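Local coordinates for putative acyl-[acyl-carrier-protein]--UDP-N-acetylglucosamine O-acyltransferase (Bacteroides fragilis, PDB 4R36) that probably transfers an acyl chain from acyl carrier protein to UDP-N-acetylglucosamine, working as a trimer of left-handed beta helices, at residues I46-V51 with I64-R69; I52-K57 with I70-T75. All blocks are in the same frame, centred on the assembly; numbering follows the deposited sequence.

The chain winds as a left-handed parallel beta helix, and the contacts sample successive corners of the same pair of neighbouring coils. From the N terminus, residues 46-51 round one corner and residues 52-57 the next; 64-69 and 70-75 repeat both turns eighteen residues on. Interaction 1 closes a loop between 46-51 and the equivalent corner one coil on, 64-69; interaction 2 does the same for 52-57 and 70-75, so that the two loops cross. Together they join the second and third strands of the three sheets that form the walls of the helix. They also meet: Ile46 packs on Ile52 and Ile64 on Ile70, while Val51 O and Ile70 N probably share a hydrogen bond.

Interaction 1 (I46-V51 with I64-R69)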
loop_
_atom_site.group_PDB
_atom_site.type_symbol
_atom_site.label_atom_id
_atom_site.label_comp_id
_atom_site.label_asym_id
_atom_site.label_seq_id
_atom_site.Cartn_x
_atom_site.Cartn_y
_atom_site.Cartn_z
ATOM N N ILE A 46 0.695 -16.842 -18.977
ATOM C CA ILE A 46 1.218 -16.043 -20.106
ATOM C C ILE A 46 0.232 -16.115 -21.248
ATOM O O ILE A 46 -0.081 -17.217 -21.759
ATOM C CB ILE A 46 2.582 -16.509 -20.568
ATOM C CG1 ILE A 46 3.573 -16.604 -19.407
ATOM C CG2 ILE A 46 3.100 -15.587 -21.638
ATOM C CD1 ILE A 46 4.975 -16.923 -19.746
ATOM N N ASP A 47 -0.243 -14.941 -21.652
ATOM C CA ASP A 47 -1.235 -14.722 -22.692
ATOM C C ASP A 47 -0.614 -14.711 -24.084
ATOM O O ASP A 47 0.603 -14.703 -24.286
ATOM C CB ASP A 47 -1.787 -13.323 -22.454
ATOM C CG ASP A 47 -3.276 -13.207 -22.435
ATOM O OD1 ASP A 47 -4.000 -13.990 -23.076
ATOM O OD2 ASP A 47 -3.682 -12.150 -21.841
ATOM N N ARG A 48 -1.494 -14.645 -25.064
ATOM C CA ARG A 48 -1.121 -14.305 -26.412
ATOM C C ARG A 48 -0.746 -12.822 -26.521
ATOM O O ARG A 48 -0.997 -12.040 -25.580
ATOM C CB ARG A 48 -2.287 -14.673 -27.330
ATOM C CG ARG A 48 -3.445 -13.716 -27.244
ATOM C CD ARG A 48 -4.667 -14.179 -28.001
ATOM N NE ARG A 48 -5.777 -13.348 -27.563
ATOM C CZ ARG A 48 -6.385 -12.437 -28.308
ATOM N NH1 ARG A 48 -6.003 -12.194 -29.559
ATOM N NH2 ARG A 48 -7.377 -11.761 -27.801
ATOM N N ASN A 49 -0.113 -12.442 -27.639
ATOM C CA ASN A 49 0.385 -11.067 -27.865
ATOM C C ASN A 49 1.301 -10.669 -26.702
ATOM O O ASN A 49 1.194 -9.559 -26.119
ATOM C CB ASN A 49 -0.768 -10.096 -28.001
ATOM C CG ASN A 49 -0.322 -8.694 -28.381
ATOM O OD1 ASN A 49 0.687 -8.506 -29.007
ATOM N ND2 ASN A 49 -1.025 -7.713 -27.882
ATOM N N VAL A 50 2.225 -11.575 -26.414
ATOM C CA VAL A 50 3.266 -11.392 -25.416
ATOM C C VAL A 50 4.597 -11.667 -26.109
ATOM O O VAL A 50 4.714 -12.660 -26.890
ATOM C CB VAL A 50 3.058 -12.338 -24.220
ATOM C CG1 VAL A 50 4.348 -12.458 -23.408
ATOM C CG2 VAL A 50 1.822 -11.940 -23.386
ATOM N N VAL A 51 5.594 -10.823 -25.815
ATOM C CA VAL A 51 6.976 -11.049 -26.174
ATOM C C VAL A 51 7.850 -11.029 -24.939
ATOM O O VAL A 51 7.801 -10.074 -24.160
ATOM C CB VAL A 51 7.455 -10.007 -27.181
ATOM C CG1 VAL A 51 8.878 -10.262 -27.631
ATOM C CG2 VAL A 51 6.458 -9.984 -28.344
ATOM N N ILE A 64 1.580 -12.541 -17.040
ATOM C CA ILE A 64 2.068 -11.753 -18.142
ATOM C C ILE A 64 0.961 -11.705 -19.183
ATOM O O ILE A 64 0.663 -12.724 -19.909
ATOM C CB ILE A 64 3.355 -12.355 -18.758
ATOM C CG1 ILE A 64 4.378 -12.810 -17.718
ATOM C CG2 ILE A 64 4.005 -11.381 -19.774
ATOM C CD1 ILE A 64 4.958 -11.684 -16.900
ATOM N N LEU A 65 0.313 -10.541 -19.271
ATOM C CA LEU A 65 -0.914 -10.420 -20.040
ATOM C C LEU A 65 -0.744 -9.788 -21.437
ATOM O O LEU A 65 0.318 -9.223 -21.797
ATOM C CB LEU A 65 -1.935 -9.617 -19.216
ATOM C CG LEU A 65 -2.226 -10.064 -17.776
ATOM C CD1 LEU A 65 -3.279 -9.112 -17.186
ATOM C CD2 LEU A 65 -2.720 -11.498 -17.761
ATOM N N TYR A 66 -1.797 -9.949 -22.222
ATOM C CA TYR A 66 -1.909 -9.426 -23.563
ATOM C C TYR A 66 -1.305 -8.023 -23.661
ATOM O O TYR A 66 -1.743 -7.076 -22.960
ATOM C CB TYR A 66 -3.417 -9.368 -23.873
ATOM C CG TYR A 66 -3.756 -8.895 -25.242
ATOM C CD1 TYR A 66 -3.904 -7.549 -25.517
ATOM C CD2 TYR A 66 -3.980 -9.820 -26.298
ATOM C CE1 TYR A 66 -4.265 -7.114 -26.781
ATOM C CE2 TYR A 66 -4.324 -9.371 -27.578
ATOM C CZ TYR A 66 -4.455 -8.043 -27.822
ATOM O OH TYR A 66 -4.796 -7.591 -29.068
ATOM N N GLY A 67 -0.283 -7.905 -24.505
ATOM C CA GLY A 67 0.347 -6.639 -24.756
ATOM C C GLY A 67 1.679 -6.461 -24.054
ATOM O O GLY A 67 2.294 -5.413 -24.180
ATOM N N SER A 68 2.098 -7.421 -23.269
ATOM C CA SER A 68 3.380 -7.298 -22.570
ATOM C C SER A 68 4.557 -7.511 -23.479
ATOM O O SER A 68 4.506 -8.363 -24.397
ATOM C CB SER A 68 3.490 -8.288 -21.451
ATOM O OG SER A 68 2.442 -8.161 -20.476
ATOM N N ARG A 69 5.616 -6.740 -23.207
ATOM C CA ARG A 69 6.867 -6.813 -23.896
ATOM C C ARG A 69 7.959 -6.762 -22.865
ATOM O O ARG A 69 8.103 -5.755 -22.125
ATOM C CB ARG A 69 7.013 -5.641 -24.832
ATOM C CG ARG A 69 5.873 -5.423 -25.821
ATOM C CD ARG A 69 5.901 -6.443 -26.953
ATOM N NE ARG A 69 4.813 -6.224 -27.886
ATOM C CZ ARG A 69 3.637 -6.835 -27.885
ATOM N NH1 ARG A 69 3.308 -7.715 -26.961
ATOM N NH2 ARG A 69 2.755 -6.545 -28.841
#
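The carbonyl oxygen of Asn49 is gripped by two donors that reach it from opposite faces of its plane: Gly67 N, at 2.7 Å from Asn49 O, and Arg69 NH1. The arginine takes hold end-on, because its NH2 also donates to the amide oxygen of the same residue (Arg69 NH2 to Asn49 OD1, 2.9 Å), with amide and guanidinium planes 74° apart. A bend at chi2 (-75°) folds the Arg69 chain back over Val51 CG2, and the same NH1 bonds Ser68 O, which also accepts from Val51 N. With three backbone and side-chain oxygens around it, the guanidinium is firmly oriented.

Asn49 has a second role. Its CG stands anti to the backbone N (chi1 -174°), which lays ND2 over the centre of one face of the Tyr66 ring, 3.4 Å from Tyr66 CZ, while CB makes a CH-pi contact with that ring. Tyr66 CE2 in turn lies over the Arg48 guanidinium, 3.8 Å from Arg48 CZ, and the Tyr66 hydroxyl bonds Glu95. At the start of the corner, Asp47 OD2 receives Tyr66 N (2.9 Å) from above the carboxylate plane. Inside, Val50 CG1 packs on Ile64 CG2 at 3.8 Å. Ser68 N and OG both close on Leu65 O across a type II turn. Stacked corners between short parallel strands are the signature of the hexapeptide-repeat left-handed beta helix.

Interaction 2 (I52-K57 with I70-T75); sequences IGDNNK and IGNGNT
Ile52 begins the segment by lying side by side with Ile70, both pointing the same way into the core, CG1 of Ile52 4.0 Å from CD1 of Ile70. Gly53 N donates to Ile70 O and more weakly to Gly71 O; Gly53 CA lies 3.2 Å from Gly71 O, hard against the next coil. Asp54 N is received by the side chain of Asn72 (Asp54 N to Asn72 OD1, 2.8 Å), while Asp54 O accepts Gly73 N nearly head-on at 2.9 Å. Asn55, in a left-handed conformation like Gly73, its counterpart on the next coil, offers its carbonyl to a CA-H...O contact, Gly73 CA to Asn55 O at 3.0 Å.

The side chain of Asn56 makes three bonds across the contact. With CG beside its backbone N (chi1 -72°), the buried amide is turned so that ND2 meets Gly71 O at 2.8 Å, nearly straight, and OD1 takes both Asn74 N (2.8 Å) and Asn74 ND2 (2.9 Å). The asparagine amides lie side by side in nearly one plane, 3° apart, and bonds at OD1 and ND2 fix the rotation of the Asn56 amide. Lys57 N closes the segment on Asn74 O. The pattern continues to either side: Asp54 and Asn55 bond Glu36 and Asn37 of the preceding coil, Asn74 passes on to Gly101 and Asn104, and the corner links strands 51-52 and 68-70 to strands 57-58 and 75-76.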
loop_
_atom_site.group_PDB
_atom_site.type_symbol
_atom_site.label_atom_id
_atom_site.label_comp_id
_atom_site.label_asym_id
_atom_site.label_seq_id
_atom_site.Cartn_x
_atom_site.Cartn_y
_atom_site.Cartn_z
ATOM N N ILE A 52 8.615 -12.100 -24.760
ATOM C CA ILE A 52 9.565 -12.275 -23.665
ATOM C C ILE A 52 10.928 -12.624 -24.256
ATOM O O ILE A 52 11.072 -13.614 -25.045
ATOM C CB ILE A 52 9.083 -13.390 -22.696
ATOM C CG1 ILE A 52 7.783 -12.996 -21.966
ATOM C CG2 ILE A 52 10.163 -13.741 -21.705
ATOM C CD1 ILE A 52 7.063 -14.155 -21.343
ATOM N N GLY A 53 11.944 -11.881 -23.855
ATOM C CA GLY A 53 13.330 -12.015 -24.320
ATOM C C GLY A 53 14.069 -13.163 -23.700
ATOM O O GLY A 53 13.465 -14.106 -23.192
ATOM N N ASP A 54 15.382 -13.075 -23.719
ATOM C CA ASP A 54 16.241 -14.141 -23.200
ATOM C C ASP A 54 16.589 -13.977 -21.765
ATOM O O ASP A 54 16.575 -12.862 -21.230
ATOM C CB ASP A 54 17.559 -14.157 -23.956
ATOM C CG ASP A 54 17.365 -14.415 -25.468
ATOM O OD1 ASP A 54 16.355 -15.036 -25.905
ATOM O OD2 ASP A 54 18.234 -13.906 -26.191
ATOM N N ASN A 55 16.940 -15.080 -21.132
ATOM C CA ASN A 55 17.552 -15.057 -19.757
ATOM C C ASN A 55 16.595 -14.421 -18.705
ATOM O O ASN A 55 17.017 -13.680 -17.863
ATOM C CB ASN A 55 18.897 -14.345 -19.715
ATOM C CG ASN A 55 19.897 -14.892 -20.735
ATOM O OD1 ASN A 55 20.033 -16.079 -20.878
ATOM N ND2 ASN A 55 20.584 -14.032 -21.401
ATOM N N ASN A 56 15.323 -14.745 -18.761
ATOM C CA ASN A 56 14.337 -14.203 -17.826
ATOM C C ASN A 56 13.976 -15.271 -16.850
ATOM O O ASN A 56 13.970 -16.443 -17.179
ATOM C CB ASN A 56 13.099 -13.676 -18.530
ATOM C CG ASN A 56 13.388 -12.376 -19.281
ATOM O OD1 ASN A 56 13.683 -11.313 -18.668
ATOM N ND2 ASN A 56 13.314 -12.436 -20.606
ATOM N N LYS A 57 13.661 -14.860 -15.633
ATOM C CA LYS A 57 13.137 -15.743 -14.637
ATOM C C LYS A 57 11.777 -15.239 -14.185
ATOM O O LYS A 57 11.691 -14.119 -13.685
ATOM C CB LYS A 57 14.125 -15.775 -13.458
ATOM C CG LYS A 57 13.614 -16.615 -12.290
ATOM C CD LYS A 57 14.690 -16.915 -11.292
ATOM C CE LYS A 57 14.162 -17.961 -10.339
ATOM N NZ LYS A 57 14.816 -17.918 -9.005
ATOM N N ILE A 70 8.710 -7.847 -22.781
ATOM C CA ILE A 70 9.721 -8.032 -21.816
ATOM C C ILE A 70 11.050 -8.275 -22.494
ATOM O O ILE A 70 11.183 -9.156 -23.377
ATOM C CB ILE A 70 9.321 -9.175 -20.857
ATOM C CG1 ILE A 70 8.073 -8.735 -20.033
ATOM C CG2 ILE A 70 10.469 -9.590 -19.957
ATOM C CD1 ILE A 70 7.337 -9.894 -19.425
ATOM N N GLY A 71 12.053 -7.532 -22.047
ATOM C CA GLY A 71 13.420 -7.664 -22.566
ATOM C C GLY A 71 14.188 -8.845 -22.071
ATOM O O GLY A 71 13.640 -9.942 -21.909
ATOM N N ASN A 72 15.463 -8.619 -21.804
ATOM C CA ASN A 72 16.346 -9.730 -21.348
ATOM C C ASN A 72 16.839 -9.614 -19.923
ATOM O O ASN A 72 17.070 -8.512 -19.425
ATOM C CB ASN A 72 17.617 -9.767 -22.213
ATOM C CG ASN A 72 17.290 -9.830 -23.697
ATOM O OD1 ASN A 72 16.431 -10.567 -24.150
ATOM N ND2 ASN A 72 17.975 -9.027 -24.442
ATOM N N GLY A 73 17.052 -10.740 -19.271
ATOM C CA GLY A 73 17.745 -10.730 -18.002
ATOM C C GLY A 73 16.904 -10.276 -16.772
ATOM O O GLY A 73 17.441 -9.965 -15.735
ATOM N N ASN A 74 15.597 -10.217 -16.916
ATOM C CA ASN A 74 14.743 -9.751 -15.817
ATOM C C ASN A 74 14.392 -10.868 -14.860
ATOM O O ASN A 74 14.420 -12.066 -15.222
ATOM C CB ASN A 74 13.458 -9.257 -16.418
ATOM C CG ASN A 74 13.675 -8.099 -17.363
ATOM O OD1 ASN A 74 13.935 -6.944 -16.936
ATOM N ND2 ASN A 74 13.607 -8.380 -18.662
ATOM N N THR A 75 14.018 -10.511 -13.628
ATOM C CA THR A 75 13.340 -11.466 -12.736
ATOM C C THR A 75 12.012 -10.905 -12.308
ATOM O O THR A 75 11.943 -9.728 -11.866
ATOM C CB THR A 75 14.182 -11.728 -11.461
ATOM O OG1 THR A 75 15.540 -12.049 -11.810
ATOM C CG2 THR A 75 13.642 -12.814 -10.615
#